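Local coordinates for protein alkaline serine protease AL20 (Nesterenkonia abyssinica, PDB 3CP7) that probably cleaves peptide bonds in proteins as a thermostable, secreted alkaline serine protease with the trypsin-like fold, at residues Ser6-Lys11 with Pro172-Asn177; Tyr128-Ala133 with Gln139-Cys144. All coordinates share one frame; numbering follows the deposited sequence.

Contact 1 (Ser6-Lys11 with Pro172-Asn177)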
loop_
_atom_site.group_PDB
_atom_site.type_symbol
_atom_site.label_atom_id
_atom_site.label_comp_id
_atom_site.label_asym_id
_atom_site.label_seq_id
_atom_site.Cartn_x
_atom_site.Cartn_y
_atom_site.Cartn_z
ATOM N N SER A 6 15.435 7.049 -24.555
ATOM C CA SER A 6 14.603 7.286 -23.371
ATOM C C SER A 6 14.702 6.096 -22.421
ATOM O O SER A 6 13.709 5.392 -22.209
ATOM C CB SER A 6 13.144 7.538 -23.782
ATOM O OG SER A 6 12.627 6.447 -24.523
ATOM N N PRO A 7 15.899 5.843 -21.861
ATOM C CA PRO A 7 16.149 4.619 -21.100
ATOM C C PRO A 7 15.433 4.528 -19.755
ATOM O O PRO A 7 15.432 3.462 -19.149
ATOM C CB PRO A 7 17.668 4.637 -20.890
ATOM C CG PRO A 7 18.020 6.082 -20.938
ATOM C CD PRO A 7 17.117 6.676 -21.967
ATOM N N HIS A 8 14.835 5.629 -19.304
ATOM C CA HIS A 8 13.971 5.576 -18.135
ATOM C C HIS A 8 12.704 4.765 -18.411
ATOM O O HIS A 8 12.124 4.220 -17.480
ATOM C CB HIS A 8 13.624 6.982 -17.637
ATOM C CG HIS A 8 13.207 7.936 -18.717
ATOM N ND1 HIS A 8 11.887 8.141 -19.059
ATOM C CD2 HIS A 8 13.931 8.753 -19.521
ATOM C CE1 HIS A 8 11.816 9.046 -20.023
ATOM N NE2 HIS A 8 13.046 9.439 -20.316
ATOM N N ILE A 9 12.291 4.682 -19.677
ATOM C CA ILE A 9 11.127 3.858 -20.047
ATOM C C ILE A 9 11.607 2.422 -20.266
ATOM O O ILE A 9 12.667 2.207 -20.863
ATOM C CB ILE A 9 10.430 4.361 -21.333
ATOM C CG1 ILE A 9 10.248 5.882 -21.310
ATOM C CG2 ILE A 9 9.080 3.658 -21.484
ATOM C CD1 ILE A 9 9.653 6.459 -22.589
ATOM N N GLY A 10 10.838 1.439 -19.815
ATOM C CA GLY A 10 11.273 0.056 -19.962
ATOM C C GLY A 10 10.132 -0.926 -20.000
ATOM O O GLY A 10 8.969 -0.557 -19.791
ATOM N N LYS A 11 10.490 -2.184 -20.257
ATOM C CA LYS A 11 9.530 -3.275 -20.381
ATOM C C LYS A 11 9.461 -4.005 -19.039
ATOM O O LYS A 11 10.467 -4.066 -18.316
ATOM C CB LYS A 11 9.963 -4.220 -21.505
ATOM C CG LYS A 11 8.999 -5.362 -21.796
ATOM C CD LYS A 11 9.516 -6.186 -22.948
ATOM C CE LYS A 11 8.619 -7.365 -23.258
ATOM N NZ LYS A 11 7.378 -6.999 -23.986
ATOM N N PRO A 172 4.300 5.117 -19.435
ATOM C CA PRO A 172 4.085 6.478 -18.955
ATOM C C PRO A 172 3.302 7.372 -19.912
ATOM O O PRO A 172 3.444 7.256 -21.139
ATOM C CB PRO A 172 5.507 7.021 -18.809
ATOM C CG PRO A 172 6.280 6.274 -19.866
ATOM C CD PRO A 172 5.694 4.884 -19.865
ATOM N N TRP A 173 2.490 8.259 -19.341
ATOM C CA TRP A 173 1.970 9.419 -20.067
ATOM C C TRP A 173 2.782 10.624 -19.633
ATOM O O TRP A 173 2.815 10.960 -18.450
ATOM C CB TRP A 173 0.523 9.692 -19.690
ATOM C CG TRP A 173 -0.500 8.743 -20.219
ATOM C CD1 TRP A 173 -0.324 7.424 -20.581
ATOM C CD2 TRP A 173 -1.895 9.027 -20.389
ATOM N NE1 TRP A 173 -1.528 6.894 -21.010
ATOM C CE2 TRP A 173 -2.504 7.849 -20.880
ATOM C CE3 TRP A 173 -2.686 10.171 -20.179
ATOM C CZ2 TRP A 173 -3.872 7.784 -21.171
ATOM C CZ3 TRP A 173 -4.045 10.101 -20.458
ATOM C CH2 TRP A 173 -4.624 8.919 -20.946
ATOM N N PHE A 174 3.427 11.278 -20.591
ATOM C CA PHE A 174 4.162 12.510 -20.312
ATOM C C PHE A 174 3.369 13.701 -20.810
ATOM O O PHE A 174 2.820 13.675 -21.919
ATOM C CB PHE A 174 5.528 12.498 -21.002
ATOM C CG PHE A 174 6.405 11.358 -20.585
ATOM C CD1 PHE A 174 6.773 10.370 -21.487
ATOM C CD2 PHE A 174 6.872 11.285 -19.279
ATOM C CE1 PHE A 174 7.600 9.320 -21.085
ATOM C CE2 PHE A 174 7.690 10.228 -18.868
ATOM C CZ PHE A 174 8.060 9.254 -19.772
ATOM N N LEU A 175 3.299 14.733 -19.976
ATOM C CA LEU A 175 2.753 16.009 -20.418
ATOM C C LEU A 175 3.577 16.541 -21.589
ATOM O O LEU A 175 4.808 16.535 -21.539
ATOM C CB LEU A 175 2.730 17.008 -19.262
ATOM C CG LEU A 175 1.669 16.665 -18.214
ATOM C CD1 LEU A 175 1.960 17.331 -16.872
ATOM C CD2 LEU A 175 0.285 17.035 -18.716
ATOM N N GLY A 176 2.892 16.980 -22.643
ATOM C CA GLY A 176 3.557 17.610 -23.781
ATOM C C GLY A 176 4.041 16.645 -24.845
ATOM O O GLY A 176 3.572 15.505 -24.920
ATOM N N ASN A 177 4.981 17.092 -25.684
ATOM C CA ASN A 177 5.436 16.260 -26.799
ATOM C C ASN A 177 6.783 15.625 -26.499
ATOM O O ASN A 177 7.748 16.307 -26.135
ATOM C CB ASN A 177 5.439 17.020 -28.150
ATOM C CG ASN A 177 4.858 16.163 -29.321
ATOM O OD1 ASN A 177 5.483 15.214 -29.794
ATOM N ND2 ASN A 177 3.651 16.499 -29.759
#
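Ile9 makes the apolar part of this contact, reaching two residues of the strand 172-175 with the two arms of its branched side chain. The methyl CG2 is set anti to the backbone N and lies against the pyrrolidine ring, 3.9 Å from Pro172 CD. The longer arm leaves beside the backbone N and runs extended (chi2 176°), which carries CD1 to the rim of the phenyl ring, in its plane and 3.8 Å from Phe174 CE1. A beta-branched residue suits both the strand backbone and this double task, and the compact Pro172 ring gives it a smooth apolar partner.

The aromatic part belongs to His8 and Phe174. Phe174 CZ meets the imidazole at its edge, near the ring plane, 3.8 Å from His8 CE1. The two rings, 5.8 Å apart at their centroids and with planes at 81°, meet obliquely. Over one face of the imidazole lies Ser6 C, because the chain doubles back in a type I turn from Ser6 to Ile9, closed by the bond Ile9 N to Ser6 O of 3.0 Å.

No hydrogen bond joins the two segments. His8 ND1 instead bonds to Asn26 OD1 on strand 19-27, which fixes the rotation of the ring and serves a polar atom in a buried place; the side chains of Ile9, Pro172 and Phe174 also touch Asn26. Strand 9-16 belongs to one barrel of the trypsin-like fold and strand 172-175 to the sheet of the other, so the two barrels meet here through a small buried patch of apolar and aromatic side chains, by van der Waals packing.

Contact 2 (Tyr128-Ala133 with Gln139-Cys144)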
loop_
_atom_site.group_PDB
_atom_site.type_symbol
_atom_site.label_atom_id
_atom_site.label_comp_id
_atom_site.label_asym_id
_atom_site.label_seq_id
_atom_site.Cartn_x
_atom_site.Cartn_y
_atom_site.Cartn_z
ATOM N N TYR A 128 3.774 6.157 -23.880
ATOM C CA TYR A 128 4.756 5.199 -24.384
ATOM C C TYR A 128 4.530 3.828 -23.791
ATOM O O TYR A 128 4.010 3.703 -22.681
ATOM C CB TYR A 128 6.184 5.686 -24.075
ATOM C CG TYR A 128 6.504 6.931 -24.853
ATOM C CD1 TYR A 128 6.126 8.182 -24.378
ATOM C CD2 TYR A 128 7.157 6.857 -26.083
ATOM C CE1 TYR A 128 6.381 9.339 -25.109
ATOM C CE2 TYR A 128 7.423 8.012 -26.822
ATOM C CZ TYR A 128 7.019 9.235 -26.334
ATOM O OH TYR A 128 7.270 10.389 -27.036
ATOM N N GLY A 129 4.940 2.796 -24.513
ATOM C CA GLY A 129 4.893 1.459 -23.951
ATOM C C GLY A 129 5.453 0.417 -24.881
ATOM O O GLY A 129 5.909 0.741 -25.994
ATOM N N TYR A 130 5.409 -0.828 -24.417
ATOM C CA TYR A 130 5.869 -1.992 -25.157
ATOM C C TYR A 130 4.690 -2.909 -25.497
ATOM O O TYR A 130 4.558 -3.995 -24.923
ATOM C CB TYR A 130 6.926 -2.741 -24.353
ATOM C CG TYR A 130 8.253 -2.024 -24.319
ATOM C CD1 TYR A 130 8.506 -1.012 -23.384
ATOM C CD2 TYR A 130 9.248 -2.337 -25.240
ATOM C CE1 TYR A 130 9.718 -0.345 -23.355
ATOM C CE2 TYR A 130 10.470 -1.670 -25.225
ATOM C CZ TYR A 130 10.702 -0.682 -24.274
ATOM O OH TYR A 130 11.907 -0.021 -24.241
ATOM N N PRO A 131 3.852 -2.487 -26.456
ATOM C CA PRO A 131 2.701 -3.328 -26.804
ATOM C C PRO A 131 3.184 -4.670 -27.356
ATOM O O PRO A 131 4.179 -4.721 -28.091
ATOM C CB PRO A 131 1.980 -2.514 -27.885
ATOM C CG PRO A 131 3.037 -1.618 -28.456
ATOM C CD PRO A 131 3.924 -1.273 -27.290
ATOM N N ALA A 132 2.486 -5.744 -26.994
ATOM C CA ALA A 132 2.952 -7.093 -27.287
ATOM C C ALA A 132 1.978 -7.929 -28.112
ATOM O O ALA A 132 2.336 -9.011 -28.570
ATOM C CB ALA A 132 3.333 -7.819 -25.991
ATOM N N ALA A 133 0.761 -7.439 -28.298
ATOM C CA ALA A 133 -0.210 -8.142 -29.142
ATOM C C ALA A 133 -0.232 -7.545 -30.543
ATOM O O ALA A 133 0.011 -6.352 -30.720
ATOM C CB ALA A 133 -1.591 -8.089 -28.512
ATOM N N GLN A 139 8.612 -6.089 -28.583
ATOM C CA GLN A 139 10.055 -5.858 -28.605
ATOM C C GLN A 139 10.442 -4.398 -28.758
ATOM O O GLN A 139 11.618 -4.051 -28.595
ATOM C CB GLN A 139 10.686 -6.675 -29.740
ATOM C CG GLN A 139 10.402 -8.163 -29.650
ATOM C CD GLN A 139 10.664 -8.726 -28.264
ATOM O OE1 GLN A 139 11.789 -8.682 -27.769
ATOM N NE2 GLN A 139 9.618 -9.244 -27.626
ATOM N N GLU A 140 9.459 -3.559 -29.071
ATOM C CA GLU A 140 9.677 -2.187 -29.512
ATOM C C GLU A 140 8.979 -1.185 -28.613
ATOM O O GLU A 140 7.898 -1.451 -28.081
ATOM C CB GLU A 140 9.161 -2.001 -30.940
ATOM C CG GLU A 140 9.836 -2.899 -31.971
ATOM C CD GLU A 140 9.396 -2.608 -33.392
ATOM O OE1 GLU A 140 8.673 -1.616 -33.626
ATOM O OE2 GLU A 140 9.794 -3.371 -34.292
ATOM N N LEU A 141 9.594 -0.021 -28.466
ATOM C CA LEU A 141 8.952 1.103 -27.806
ATOM C C LEU A 141 8.051 1.808 -28.812
ATOM O O LEU A 141 8.507 2.234 -29.879
ATOM C CB LEU A 141 10.006 2.061 -27.267
ATOM C CG LEU A 141 9.482 3.291 -26.530
ATOM C CD1 LEU A 141 8.844 2.898 -25.194
ATOM C CD2 LEU A 141 10.629 4.275 -26.319
ATOM N N HIS A 142 6.768 1.899 -28.481
ATOM C CA HIS A 142 5.815 2.624 -29.299
ATOM C C HIS A 142 5.213 3.797 -28.544
ATOM O O HIS A 142 5.330 3.889 -27.315
ATOM C CB HIS A 142 4.730 1.677 -29.820
ATOM C CG HIS A 142 5.227 0.753 -30.882
ATOM N ND1 HIS A 142 5.216 1.088 -32.218
ATOM C CD2 HIS A 142 5.805 -0.468 -30.802
ATOM C CE1 HIS A 142 5.741 0.098 -32.918
ATOM N NE2 HIS A 142 6.109 -0.856 -32.085
ATOM N N SER A 143 4.573 4.696 -29.278
ATOM C CA SER A 143 4.011 5.903 -28.688
ATOM C C SER A 143 2.645 6.252 -29.252
ATOM O O SER A 143 2.289 5.826 -30.365
ATOM C CB SER A 143 4.959 7.087 -28.886
ATOM O OG SER A 143 5.007 7.466 -30.252
ATOM N N CYS A 144 1.919 7.052 -28.481
ATOM C CA CYS A 144 0.650 7.652 -28.889
ATOM C C CYS A 144 0.693 9.091 -28.425
ATOM O O CYS A 144 1.378 9.411 -27.454
ATOM C CB CYS A 144 -0.531 6.941 -28.228
ATOM S SG CYS A 144 -0.684 5.217 -28.677
HETATM O O HOH W 1 6.442 -3.592 -28.919
#
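Tyr130 lays one face of its ring over the backbone at Leu141, whose CA stands 4.1 Å above the ring plane toward the rim, while Gln139 C sits at the ring edge; the Tyr130 hydroxyl hydrogen-bonds to Tyr61 O. Leu141 CG, anti to the backbone N (chi1 -179°), directs CD1 to 3.8 Å from Tyr130 CE1 and also against Tyr128 CB. The Tyr128 ring meets Ser143 obliquely, Tyr128 CE2 lying 3.3 Å from Ser143 CB, a closeness that suits a small residue. Just past the end of its strand, Pro131 CG packs obliquely on the His142 ring, 3.8 Å from His142 CD2, and a water lies at that ring's edge, in its plane. This water donates to Pro131 O at 2.7 Å and accepts from Glu140 N, bridging the two segments beyond the last ladder pair.

Gly129 and His142 form an antiparallel hydrogen-bonded pair. His142 N reaches Gly129 O at 2.9 Å, almost straight (175°); Gly129 N gives a more bent bond to His142 O, 3.0 Å long. An alanine in place of Tyr130 would probably open a gap beside Leu141 CD1 and leave Tyr61 O without its hydroxyl partner.

Strands 124-129 and 142-150 are thus neighbours in the second sheet, between 172-175 and 158-161. The disulfide Cys144-Cys162 ties 142-150 to the chain just after 158-161, while strand 9-16 of the other barrel packs against Tyr128, Tyr130 and Leu141.

Contact 1 is fully buried, its centre about 9 Å from the centre of the chain; contact 2, about 12 Å out, is only partly buried and runs out into loops nearer the surface. Their chemistry follows: contact 1 joins different barrels by side chains alone, whereas contact 2 joins adjacent strands of one sheet by backbone bonds, with water admitted at its outer end. Strands 172-175 and 124-129 are neighbours in the same sheet, and Pro172 O probably accepts a hydrogen bond from Tyr128 N, 3.0 Å away. Further packing runs from Phe174 to Tyr128, from Gly10 to Tyr130 and from Ser6 to Leu141, so 6-11, one side of contact 1, also covers contact 2.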